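Local coordinates for protein Cas13d (uncultured Ruminococcus sp, PDB 6IV9) that binds a CRISPR guide RNA and, as a type VI effector, probably uses its two HEPN domains to mature it and to cleave target RNA, at residues Ile528-Phe531 against Leu532-Met535; Glu545-Ala548 against Gly549-Leu552; Arg687-Leu690 against Ala691-Ile694; Glu713-Ala716 against Lys717-Lys721. The protein carries 2 engineered substitutions. All coordinates share one frame; numbering follows the deposited sequence.

Contact 1 of 4, residues Ile528-Phe531 against Leu532-Met535. With nucleotides of chain B.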
loop_
_atom_site.group_PDB
_atom_site.type_symbol
_atom_site.label_atom_id
_atom_site.label_comp_id
_atom_site.label_asym_id
_atom_site.label_seq_id
_atom_site.Cartn_x
_atom_site.Cartn_y
_atom_site.Cartn_z
ATOM N N ILE A 528 9.000 15.548 -4.817
ATOM C CA ILE A 528 8.708 16.943 -4.407
ATOM C C ILE A 528 10.012 17.603 -3.965
ATOM O O ILE A 528 10.262 18.704 -4.366
ATOM C CB ILE A 528 7.644 16.961 -3.297
ATOM C CG1 ILE A 528 6.288 16.459 -3.802
ATOM C CG2 ILE A 528 7.553 18.338 -2.675
ATOM C CD1 ILE A 528 5.335 16.046 -2.730
ATOM N N LYS A 529 10.826 16.903 -3.196
ATOM C CA LYS A 529 12.103 17.507 -2.745
ATOM C C LYS A 529 12.978 17.838 -3.966
ATOM O O LYS A 529 13.589 18.876 -3.964
ATOM C CB LYS A 529 12.767 16.645 -1.674
ATOM C CG LYS A 529 13.551 15.454 -2.156
ATOM C CD LYS A 529 15.024 15.608 -1.952
ATOM C CE LYS A 529 15.800 14.399 -2.404
ATOM N NZ LYS A 529 15.460 14.000 -3.785
ATOM N N GLU A 530 13.009 16.957 -4.957
ATOM C CA GLU A 530 13.817 17.192 -6.178
ATOM C C GLU A 530 13.277 18.378 -6.983
ATOM O O GLU A 530 14.064 19.145 -7.442
ATOM C CB GLU A 530 13.942 15.914 -6.998
ATOM C CG GLU A 530 15.256 15.793 -7.728
ATOM C CD GLU A 530 16.520 15.930 -6.892
ATOM O OE1 GLU A 530 16.507 15.564 -5.724
ATOM O OE2 GLU A 530 17.508 16.391 -7.436
ATOM N N PHE A 531 11.966 18.495 -7.143
ATOM C CA PHE A 531 11.402 19.639 -7.895
ATOM C C PHE A 531 11.737 20.956 -7.186
ATOM O O PHE A 531 12.070 21.903 -7.860
ATOM C CB PHE A 531 9.908 19.455 -8.156
ATOM C CG PHE A 531 9.614 18.530 -9.301
ATOM C CD1 PHE A 531 10.068 18.810 -10.574
ATOM C CD2 PHE A 531 8.932 17.352 -9.098
ATOM C CE1 PHE A 531 9.827 17.943 -11.621
ATOM C CE2 PHE A 531 8.681 16.492 -10.149
ATOM C CZ PHE A 531 9.127 16.790 -11.407
ATOM N N LEU A 532 11.639 20.997 -5.861
ATOM C CA LEU A 532 11.967 22.248 -5.128
ATOM C C LEU A 532 13.443 22.571 -5.356
ATOM O O LEU A 532 13.757 23.676 -5.632
ATOM C CB LEU A 532 11.691 22.049 -3.641
ATOM C CG LEU A 532 10.227 22.066 -3.233
ATOM C CD1 LEU A 532 10.071 21.705 -1.776
ATOM C CD2 LEU A 532 9.599 23.411 -3.512
ATOM N N LYS A 533 14.302 21.577 -5.241
ATOM C CA LYS A 533 15.753 21.779 -5.437
ATOM C C LYS A 533 16.035 22.323 -6.840
ATOM O O LYS A 533 16.847 23.198 -6.958
ATOM C CB LYS A 533 16.487 20.471 -5.166
ATOM C CG LYS A 533 17.974 20.541 -5.428
ATOM C CD LYS A 533 18.720 19.309 -5.029
ATOM C CE LYS A 533 18.296 18.784 -3.683
ATOM N NZ LYS A 533 19.437 18.151 -2.985
ATOM N N ILE A 534 15.365 21.816 -7.860
ATOM C CA ILE A 534 15.597 22.308 -9.242
ATOM C C ILE A 534 15.130 23.762 -9.338
ATOM O O ILE A 534 15.879 24.576 -9.830
ATOM C CB ILE A 534 14.861 21.421 -10.253
ATOM C CG1 ILE A 534 15.605 20.113 -10.492
ATOM C CG2 ILE A 534 14.608 22.159 -11.548
ATOM C CD1 ILE A 534 14.705 19.000 -10.949
ATOM N N MET A 535 13.931 24.052 -8.853
ATOM C CA MET A 535 13.373 25.422 -8.955
ATOM C C MET A 535 14.252 26.433 -8.208
ATOM O O MET A 535 14.364 27.547 -8.665
ATOM C CB MET A 535 11.924 25.476 -8.473
ATOM C CG MET A 535 10.984 24.863 -9.462
ATOM S SD MET A 535 9.241 25.057 -9.092
ATOM C CE MET A 535 9.104 23.927 -7.716
ATOM P P U B 23 8.332 12.489 -18.240
ATOM O OP1 U B 23 9.214 13.643 -17.999
ATOM O OP2 U B 23 8.842 11.134 -18.252
ATOM O "O5'" U B 23 7.220 12.582 -17.092
ATOM C "C5'" U B 23 6.384 11.463 -16.717
ATOM C "C4'" U B 23 5.901 11.683 -15.283
ATOM O "O4'" U B 23 7.061 11.547 -14.424
ATOM C "C3'" U B 23 5.371 13.101 -15.016
ATOM O "O3'" U B 23 4.254 13.049 -14.155
ATOM C "C2'" U B 23 6.519 13.791 -14.323
ATOM O "O2'" U B 23 6.146 14.929 -13.544
ATOM C "C1'" U B 23 7.144 12.640 -13.530
ATOM N N1 U B 23 8.560 12.914 -13.247
ATOM C C2 U B 23 8.947 13.114 -11.934
ATOM O O2 U B 23 8.181 13.045 -11.009
ATOM N N3 U B 23 10.268 13.444 -11.764
ATOM C C4 U B 23 11.208 13.609 -12.726
ATOM O O4 U B 23 12.349 13.935 -12.405
ATOM C C5 U B 23 10.746 13.362 -14.059
ATOM C C6 U B 23 9.472 13.022 -14.264
HETATM O O HOH W 1 18.985 15.237 -4.641
#
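Helix 511-535 ends in the turn where Leu532, Lys533, Ile534 and Met535 donate their N-H groups to the carbonyls of Ile528, Lys529, Glu530 and Phe531, the regular i to i+4 ladder of an alpha-helix. The Leu532 N to Ile528 O bond is 3.1 Å long and nearly straight at 166°. On the polar flank, Lys533 runs past Glu530 at a slant, its CD 4.0 Å from Glu530 OE2. The carboxylate is well occupied: OE1 takes a salt bridge from Lys529 NZ, 2.7 Å away, through its anti lone pair, and it also accepts from a water that in turn takes a weak, long bond from Lys533 NZ. OE2 accepts from the backbone N of Ala81, tying this alpha-helical end to the beta-strand 81-88. Replacing Glu530 by alanine is likely to leave that backbone N-H without its acceptor and Lys529 with less to balance its charge, although Asp526 also pairs with Lys529. On another flank the Phe531 ring meets the guide RNA, its CZ 3.6 Å from N3 of U23 of chain B, the base approaching the ring obliquely. Met535 bends at chi3 (-72°), which curls its CE back over the preceding turn to within 3.6 Å of Phe531 O. Leu532 CD1 lies 4.3 Å from Ile528 CG2, a loose apolar touch one turn apart. Ile528, Phe531 and Met535 all reach helix 168-197, against Ile176, Gln171 and Ile168 respectively.

Contact 2 of 4, residues Glu545-Ala548 against Gly549-Leu552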
loop_
_atom_site.group_PDB
_atom_site.type_symbol
_atom_site.label_atom_id
_atom_site.label_comp_id
_atom_site.label_asym_id
_atom_site.label_seq_id
_atom_site.Cartn_x
_atom_site.Cartn_y
_atom_site.Cartn_z
ATOM N N GLU A 545 7.318 29.601 -3.546
ATOM C CA GLU A 545 6.958 29.718 -2.122
ATOM C C GLU A 545 5.614 29.019 -1.940
ATOM O O GLU A 545 4.645 29.462 -2.475
ATOM C CB GLU A 545 6.885 31.186 -1.720
ATOM C CG GLU A 545 6.484 31.385 -0.281
ATOM C CD GLU A 545 6.667 32.794 0.260
ATOM O OE1 GLU A 545 7.399 32.955 1.240
ATOM O OE2 GLU A 545 6.082 33.722 -0.311
ATOM N N LEU A 546 5.613 27.917 -1.218
ATOM C CA LEU A 546 4.359 27.184 -0.996
ATOM C C LEU A 546 3.481 28.020 -0.079
ATOM O O LEU A 546 4.013 28.649 0.792
ATOM C CB LEU A 546 4.707 25.850 -0.343
ATOM C CG LEU A 546 5.326 24.830 -1.288
ATOM C CD1 LEU A 546 6.055 23.763 -0.517
ATOM C CD2 LEU A 546 4.269 24.229 -2.185
ATOM N N THR A 547 2.167 27.920 -0.254
ATOM C CA THR A 547 1.171 28.630 0.583
ATOM C C THR A 547 1.153 28.009 1.982
ATOM O O THR A 547 1.637 26.912 2.135
ATOM C CB THR A 547 -0.187 28.760 -0.099
ATOM O OG1 THR A 547 -0.675 27.463 -0.401
ATOM C CG2 THR A 547 -0.114 29.578 -1.364
ATOM N N ALA A 548 0.490 28.674 2.915
ATOM C CA ALA A 548 0.571 28.341 4.349
ATOM C C ALA A 548 0.181 26.890 4.631
ATOM O O ALA A 548 0.833 26.277 5.434
ATOM C CB ALA A 548 -0.292 29.292 5.123
ATOM N N GLY A 549 -0.827 26.363 3.958
ATOM C CA GLY A 549 -1.256 24.974 4.209
ATOM C C GLY A 549 -0.236 23.919 3.799
ATOM O O GLY A 549 -0.359 22.809 4.241
ATOM N N TYR A 550 0.708 24.282 2.940
ATOM C CA TYR A 550 1.655 23.319 2.335
ATOM C C TYR A 550 3.115 23.527 2.736
ATOM O O TYR A 550 3.967 22.935 2.123
ATOM C CB TYR A 550 1.490 23.403 0.828
ATOM C CG TYR A 550 0.091 23.098 0.391
ATOM C CD1 TYR A 550 -0.393 21.810 0.469
ATOM C CD2 TYR A 550 -0.749 24.083 -0.077
ATOM C CE1 TYR A 550 -1.670 21.496 0.060
ATOM C CE2 TYR A 550 -2.032 23.788 -0.490
ATOM C CZ TYR A 550 -2.496 22.489 -0.421
ATOM O OH TYR A 550 -3.749 22.166 -0.827
ATOM N N LYS A 551 3.359 24.253 3.819
ATOM C CA LYS A 551 4.726 24.569 4.304
ATOM C C LYS A 551 5.492 23.300 4.676
ATOM O O LYS A 551 6.692 23.301 4.603
ATOM C CB LYS A 551 4.655 25.453 5.541
ATOM C CG LYS A 551 4.064 26.815 5.273
ATOM C CD LYS A 551 4.812 27.533 4.209
ATOM C CE LYS A 551 4.761 29.034 4.378
ATOM N NZ LYS A 551 5.002 29.689 3.076
ATOM N N LEU A 552 4.775 22.235 5.004
ATOM C CA LEU A 552 5.400 20.956 5.409
ATOM C C LEU A 552 6.296 20.438 4.284
ATOM O O LEU A 552 7.326 19.920 4.575
ATOM C CB LEU A 552 4.304 19.933 5.692
ATOM C CG LEU A 552 4.809 18.518 5.930
ATOM C CD1 LEU A 552 5.388 18.383 7.309
ATOM C CD2 LEU A 552 3.713 17.503 5.710
#
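Leu546 and Thr547 meet Tyr550 and Lys551 in a tight surface turn within the loop joining helix 511-535 to helix 556-570. Tyr550 N donates to Thr547 O at 2.9 Å, closing a 3-10 turn, close to type III, with Ala548 and Gly549 at its corners; the donor stands above the carbonyl plane, 37° out of it. A second bond comes from a side chain. Lys551 folds back at chi2 (-57°), its CG passing 3.3 Å from Ala548 O, and carries NZ to Leu546 O, 2.7 Å away and almost in line with the carbonyl bond. The ammonium thus spans the turn and donates to a carbonyl oxygen that the Tyr550 N to Thr547 O bond does not use. Glu545 OE1 lies 4.4 Å from that NZ, beyond salt-bridge range, so any attraction there is probably only a weak supplement. Leu546 packs beneath: CD1 is 3.5 Å from Tyr550 O, while CD2 touches Tyr550 CB, the two side chains crossing at about a right angle. Thr547 and Tyr550 lie side by side and point the same way, with Thr547 OG1 at the ring edge, in its plane and 3.4 Å from Tyr550 CD2. That hydroxyl has its main partner in Arg158 O and a weaker one in Phe159 O. The turn is thereby fastened to the end of helix 152-160, where the Phe159 ring meets that of Tyr550 at about 30° and Phe160 touches Leu546, while Leu546 also reaches Phe553 and Asn554 just ahead of helix 556-570.

Contact 3 of 4, residues Arg687-Leu690 against Ala691-Ile694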
loop_
_atom_site.group_PDB
_atom_site.type_symbol
_atom_site.label_atom_id
_atom_site.label_comp_id
_atom_site.label_asym_id
_atom_site.label_seq_id
_atom_site.Cartn_x
_atom_site.Cartn_y
_atom_site.Cartn_z
ATOM N N ARG A 687 -6.245 -29.423 -7.944
ATOM C CA ARG A 687 -6.944 -28.185 -7.523
ATOM C C ARG A 687 -8.345 -28.563 -7.042
ATOM O O ARG A 687 -8.751 -28.076 -6.019
ATOM C CB ARG A 687 -7.011 -27.177 -8.669
ATOM C CG ARG A 687 -5.688 -26.514 -9.014
ATOM C CD ARG A 687 -5.836 -25.369 -9.995
ATOM N NE ARG A 687 -4.665 -24.533 -10.138
ATOM C CZ ARG A 687 -3.673 -24.741 -10.975
ATOM N NH1 ARG A 687 -3.740 -25.708 -11.861
ATOM N NH2 ARG A 687 -2.604 -23.983 -10.924
ATOM N N SER A 688 -9.019 -29.443 -7.783
ATOM C CA SER A 688 -10.393 -29.875 -7.443
ATOM C C SER A 688 -10.374 -30.536 -6.074
ATOM O O SER A 688 -11.239 -30.261 -5.280
ATOM C CB SER A 688 -10.961 -30.791 -8.476
ATOM O OG SER A 688 -11.170 -30.094 -9.670
ATOM N N GLU A 689 -9.409 -31.416 -5.854
ATOM C CA GLU A 689 -9.166 -31.990 -4.439
ATOM C C GLU A 689 -8.937 -31.043 -3.218
ATOM O O GLU A 689 -9.584 -31.167 -2.219
ATOM C CB GLU A 689 -8.082 -33.065 -4.528
ATOM C CG GLU A 689 -8.244 -34.195 -3.529
ATOM C CD GLU A 689 -7.349 -35.408 -3.762
ATOM O OE1 GLU A 689 -6.971 -35.663 -4.919
ATOM O OE2 GLU A 689 -7.038 -36.100 -2.786
ATOM N N LEU A 690 -8.163 -29.999 -3.479
ATOM C CA LEU A 690 -7.892 -28.943 -2.480
ATOM C C LEU A 690 -9.185 -28.152 -2.255
ATOM O O LEU A 690 -9.464 -27.822 -1.135
ATOM C CB LEU A 690 -6.735 -28.077 -2.974
ATOM C CG LEU A 690 -5.399 -28.799 -3.051
ATOM C CD1 LEU A 690 -4.349 -27.960 -3.734
ATOM C CD2 LEU A 690 -4.946 -29.220 -1.681
ATOM N N ALA A 691 -9.939 -27.883 -3.316
ATOM C CA ALA A 691 -11.202 -27.130 -3.191
ATOM C C ALA A 691 -12.203 -27.913 -2.337
ATOM O O ALA A 691 -12.897 -27.312 -1.557
ATOM C CB ALA A 691 -11.760 -26.787 -4.536
ATOM N N ARG A 692 -12.266 -29.225 -2.525
ATOM C CA ARG A 692 -13.170 -30.082 -1.724
ATOM C C ARG A 692 -12.746 -30.057 -0.258
ATOM O O ARG A 692 -13.602 -30.023 0.586
ATOM C CB ARG A 692 -13.137 -31.509 -2.255
ATOM C CG ARG A 692 -14.011 -31.695 -3.476
ATOM C CD ARG A 692 -14.359 -33.156 -3.657
ATOM N NE ARG A 692 -13.250 -33.881 -4.241
ATOM C CZ ARG A 692 -12.841 -33.773 -5.492
ATOM N NH1 ARG A 692 -11.704 -34.329 -5.843
ATOM N NH2 ARG A 692 -13.561 -33.123 -6.382
ATOM N N MET A 693 -11.449 -30.081 0.003
ATOM C CA MET A 693 -10.958 -30.055 1.399
ATOM C C MET A 693 -11.388 -28.752 2.062
ATOM O O MET A 693 -11.800 -28.791 3.192
ATOM C CB MET A 693 -9.438 -30.090 1.429
ATOM C CG MET A 693 -8.879 -31.414 1.084
ATOM S SD MET A 693 -7.202 -31.514 1.675
ATOM C CE MET A 693 -6.957 -29.852 2.268
ATOM N N ILE A 694 -11.235 -27.647 1.350
ATOM C CA ILE A 694 -11.612 -26.304 1.860
ATOM C C ILE A 694 -13.122 -26.264 2.097
ATOM O O ILE A 694 -13.553 -25.797 3.125
ATOM C CB ILE A 694 -11.129 -25.232 0.877
ATOM C CG1 ILE A 694 -9.615 -25.086 0.964
ATOM C CG2 ILE A 694 -11.832 -23.920 1.113
ATOM C CD1 ILE A 694 -9.011 -24.397 -0.192
#
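Arg692 bends back over the turn of helix 683-696 that holds Ser688 and Glu689. Its CB sits 3.6 Å from Glu689 O, and CG is equally close to Ser688 O, the carbonyl that also accepts Arg692 N. A bend at chi3 (-78°) then swings the guanidinium over the preceding turn, so that Ser688 O and Glu689 N lie over one face, the oxygen 3.8 Å from the plane and facing its centre. NH1 ends 3.7 Å from Glu689 CA, and NH2 reaches to 4.1 Å from Ser688 CB. The backbone bonds are routine i to i+4 pairs, Ala691 to Arg687, Met693 to Glu689 and Ile694 to Leu690 among them. Further round, Met693 brings CG to 3.4 Å from Glu689 O, and its CE stops 4.5 Å from Leu690 CD2. Ile694 lays CG1 against Leu690 O. Leu690, Met693 and Ile694 face helix 713-760, touching Leu726, Val723 and Tyr727, while Ala691 packs on Val654 and Met655 of helix 651-660. Arg687 points away from the contact and pairs with Asp663 and the carbonyls of Leu658 and Ile661. The chemistry is therefore divided around the helix: one flank is an apolar seam between helices, and on the other the positive charge of Arg692 probably gains a mild attraction from the carbonyl beneath it, to which Glu651, which it also touches, and the more distant carboxylate of Glu689, whose OE1 bonds Tyr670 OH, probably add.

Contact 4 of 4, residues Glu713-Ala716 against Lys717-Lys721. With nucleotides of chain B.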
loop_
_atom_site.group_PDB
_atom_site.type_symbol
_atom_site.label_atom_id
_atom_site.label_comp_id
_atom_site.label_asym_id
_atom_site.label_seq_id
_atom_site.Cartn_x
_atom_site.Cartn_y
_atom_site.Cartn_z
ATOM N N GLU A 713 2.867 -38.584 15.645
ATOM C CA GLU A 713 1.863 -37.534 15.926
ATOM C C GLU A 713 2.227 -36.302 15.093
ATOM O O GLU A 713 1.343 -35.541 14.781
ATOM C CB GLU A 713 1.834 -37.207 17.418
ATOM C CG GLU A 713 1.087 -38.229 18.248
ATOM C CD GLU A 713 1.149 -38.031 19.754
ATOM O OE1 GLU A 713 2.011 -37.270 20.219
ATOM O OE2 GLU A 713 0.324 -38.639 20.449
ATOM N N ASN A 714 3.502 -36.147 14.770
ATOM C CA ASN A 714 4.020 -34.998 13.991
ATOM C C ASN A 714 3.439 -34.972 12.577
ATOM O O ASN A 714 3.260 -33.893 12.044
ATOM C CB ASN A 714 5.542 -35.004 13.938
ATOM C CG ASN A 714 6.154 -34.409 15.181
ATOM O OD1 ASN A 714 6.146 -33.206 15.364
ATOM N ND2 ASN A 714 6.664 -35.258 16.047
ATOM N N VAL A 715 3.229 -36.138 11.981
ATOM C CA VAL A 715 2.719 -36.179 10.584
ATOM C C VAL A 715 1.325 -35.556 10.555
ATOM O O VAL A 715 1.099 -34.700 9.737
ATOM C CB VAL A 715 2.741 -37.623 10.046
ATOM C CG1 VAL A 715 2.247 -37.710 8.618
ATOM C CG2 VAL A 715 4.132 -38.213 10.132
ATOM N N ALA A 716 0.446 -35.954 11.460
ATOM C CA ALA A 716 -0.903 -35.362 11.491
ATOM C C ALA A 716 -0.822 -33.869 11.830
ATOM O O ALA A 716 -1.605 -33.115 11.295
ATOM C CB ALA A 716 -1.778 -36.099 12.452
ATOM N N LYS A 717 0.060 -33.478 12.741
ATOM C CA LYS A 717 0.151 -32.049 13.125
ATOM C C LYS A 717 0.617 -31.201 11.939
ATOM O O LYS A 717 0.037 -30.169 11.719
ATOM C CB LYS A 717 1.099 -31.848 14.302
ATOM C CG LYS A 717 1.202 -30.406 14.760
ATOM C CD LYS A 717 2.295 -30.149 15.726
ATOM C CE LYS A 717 2.314 -28.725 16.218
ATOM N NZ LYS A 717 3.443 -28.482 17.138
ATOM N N GLU A 718 1.622 -31.661 11.206
ATOM C CA GLU A 718 2.140 -30.888 10.053
ATOM C C GLU A 718 1.031 -30.749 9.008
ATOM O O GLU A 718 0.892 -29.696 8.449
ATOM C CB GLU A 718 3.384 -31.549 9.464
ATOM C CG GLU A 718 4.652 -31.293 10.246
ATOM C CD GLU A 718 4.887 -29.858 10.689
ATOM O OE1 GLU A 718 4.972 -28.980 9.826
ATOM O OE2 GLU A 718 4.967 -29.625 11.904
ATOM N N ARG A 719 0.281 -31.813 8.769
ATOM C CA ARG A 719 -0.817 -31.774 7.778
ATOM C C ARG A 719 -1.909 -30.798 8.223
ATOM O O ARG A 719 -2.425 -30.091 7.388
ATOM C CB ARG A 719 -1.369 -33.176 7.540
ATOM C CG ARG A 719 -2.252 -33.284 6.313
ATOM C CD ARG A 719 -3.412 -34.208 6.579
ATOM N NE ARG A 719 -3.012 -35.588 6.639
ATOM C CZ ARG A 719 -2.822 -36.301 7.737
ATOM N NH1 ARG A 719 -3.790 -36.452 8.618
ATOM N NH2 ARG A 719 -1.685 -36.935 7.906
ATOM N N ALA A 720 -2.240 -30.787 9.507
ATOM C CA ALA A 720 -3.269 -29.859 10.015
ATOM C C ALA A 720 -2.801 -28.420 9.789
ATOM O O ALA A 720 -3.576 -27.612 9.378
ATOM C CB ALA A 720 -3.502 -30.122 11.473
ATOM N N LYS A 721 -1.533 -28.149 10.050
ATOM C CA LYS A 721 -1.001 -26.781 9.849
ATOM C C LYS A 721 -1.070 -26.398 8.370
ATOM O O LYS A 721 -1.410 -25.279 8.080
ATOM C CB LYS A 721 0.431 -26.708 10.361
ATOM C CG LYS A 721 0.548 -26.800 11.868
ATOM C CD LYS A 721 1.930 -27.079 12.323
ATOM C CE LYS A 721 2.903 -26.000 11.935
ATOM N NZ LYS A 721 4.293 -26.501 11.951
ATOM P P A B 48 5.263 -25.269 18.217
ATOM O OP1 A B 48 3.982 -25.813 17.710
ATOM O OP2 A B 48 5.513 -23.818 18.252
ATOM O "O5'" A B 48 5.479 -25.736 19.728
ATOM C "C5'" A B 48 5.180 -27.070 20.133
ATOM C "C4'" A B 48 5.747 -27.312 21.511
ATOM O "O4'" A B 48 7.171 -27.034 21.513
ATOM C "C3'" A B 48 5.192 -26.381 22.590
ATOM O "O3'" A B 48 3.904 -26.770 23.013
ATOM C "C2'" A B 48 6.279 -26.479 23.647
ATOM O "O2'" A B 48 6.077 -27.729 24.268
ATOM C "C1'" A B 48 7.527 -26.453 22.771
ATOM N N9 A B 48 8.015 -25.105 22.543
ATOM C C8 A B 48 7.895 -24.312 21.426
ATOM N N7 A B 48 8.460 -23.135 21.552
ATOM C C5 A B 48 8.988 -23.155 22.835
ATOM C C6 A B 48 9.717 -22.212 23.565
ATOM N N6 A B 48 10.039 -21.009 23.091
ATOM N N1 A B 48 10.094 -22.539 24.822
ATOM C C2 A B 48 9.762 -23.745 25.297
ATOM N N3 A B 48 9.074 -24.722 24.705
ATOM C C4 A B 48 8.715 -24.358 23.460
#
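Arg719 leaves the backbone with CG opposite its own N (chi1 -166°), bends at chi2 and again at chi3 (-72°), which lays NH2 beside Val715 CG1 at 4.1 Å and about as far from Ala716 CA. The two side chains meet at a slant one turn apart, with nothing polar joining them. Lys717 takes the other course: every torsion is extended, and the straight chain carries NZ to OP1 of A48 of chain B, a hydrogen bond of 2.8 Å. NZ also bonds Gln707 O, so the phosphate and a carbonyl both accept from Lys717 NZ. All this lies near the start of the long helix 713-760, whose i to i+4 bonds run from Lys717 N to Glu713 O through Ala720 N to Ala716 O, the Glu718 N to Asn714 O bond being 2.9 Å. Upstream, Glu713 OE1 accepts from Lys710 N and Asn714 ND2 donates to Gly711 O, tying the helix to the residues just before it. Glu718 has CB and CG each 3.5 Å from Asn714 O. Further along, Lys721 NZ forms a salt bridge with Glu718 OE2 at 3.2 Å, on the syn side, about 20° out of the carboxylate plane.

Contact 1 is buried, contact 3 partly so, while contacts 2 and 4 lie at the surface. They form two groups on opposite sides of the chain's centre: contacts 1 and 2 follow one another along the chain with centres about 14 Å apart, and contacts 3 and 4, about 18 Å between centres, lie on successive helices, 683-696 and 713-760, that pack together. Contacts 1, 3 and 4 are helical ladders; contact 2 is a loop turn closed by one backbone bond and one from a lysine side chain. RNA is touched in two ways, by an aromatic ring at a base in contact 1 and by a lysine at a phosphate in contact 4, whereas contacts 2 and 3 serve packing within the protein.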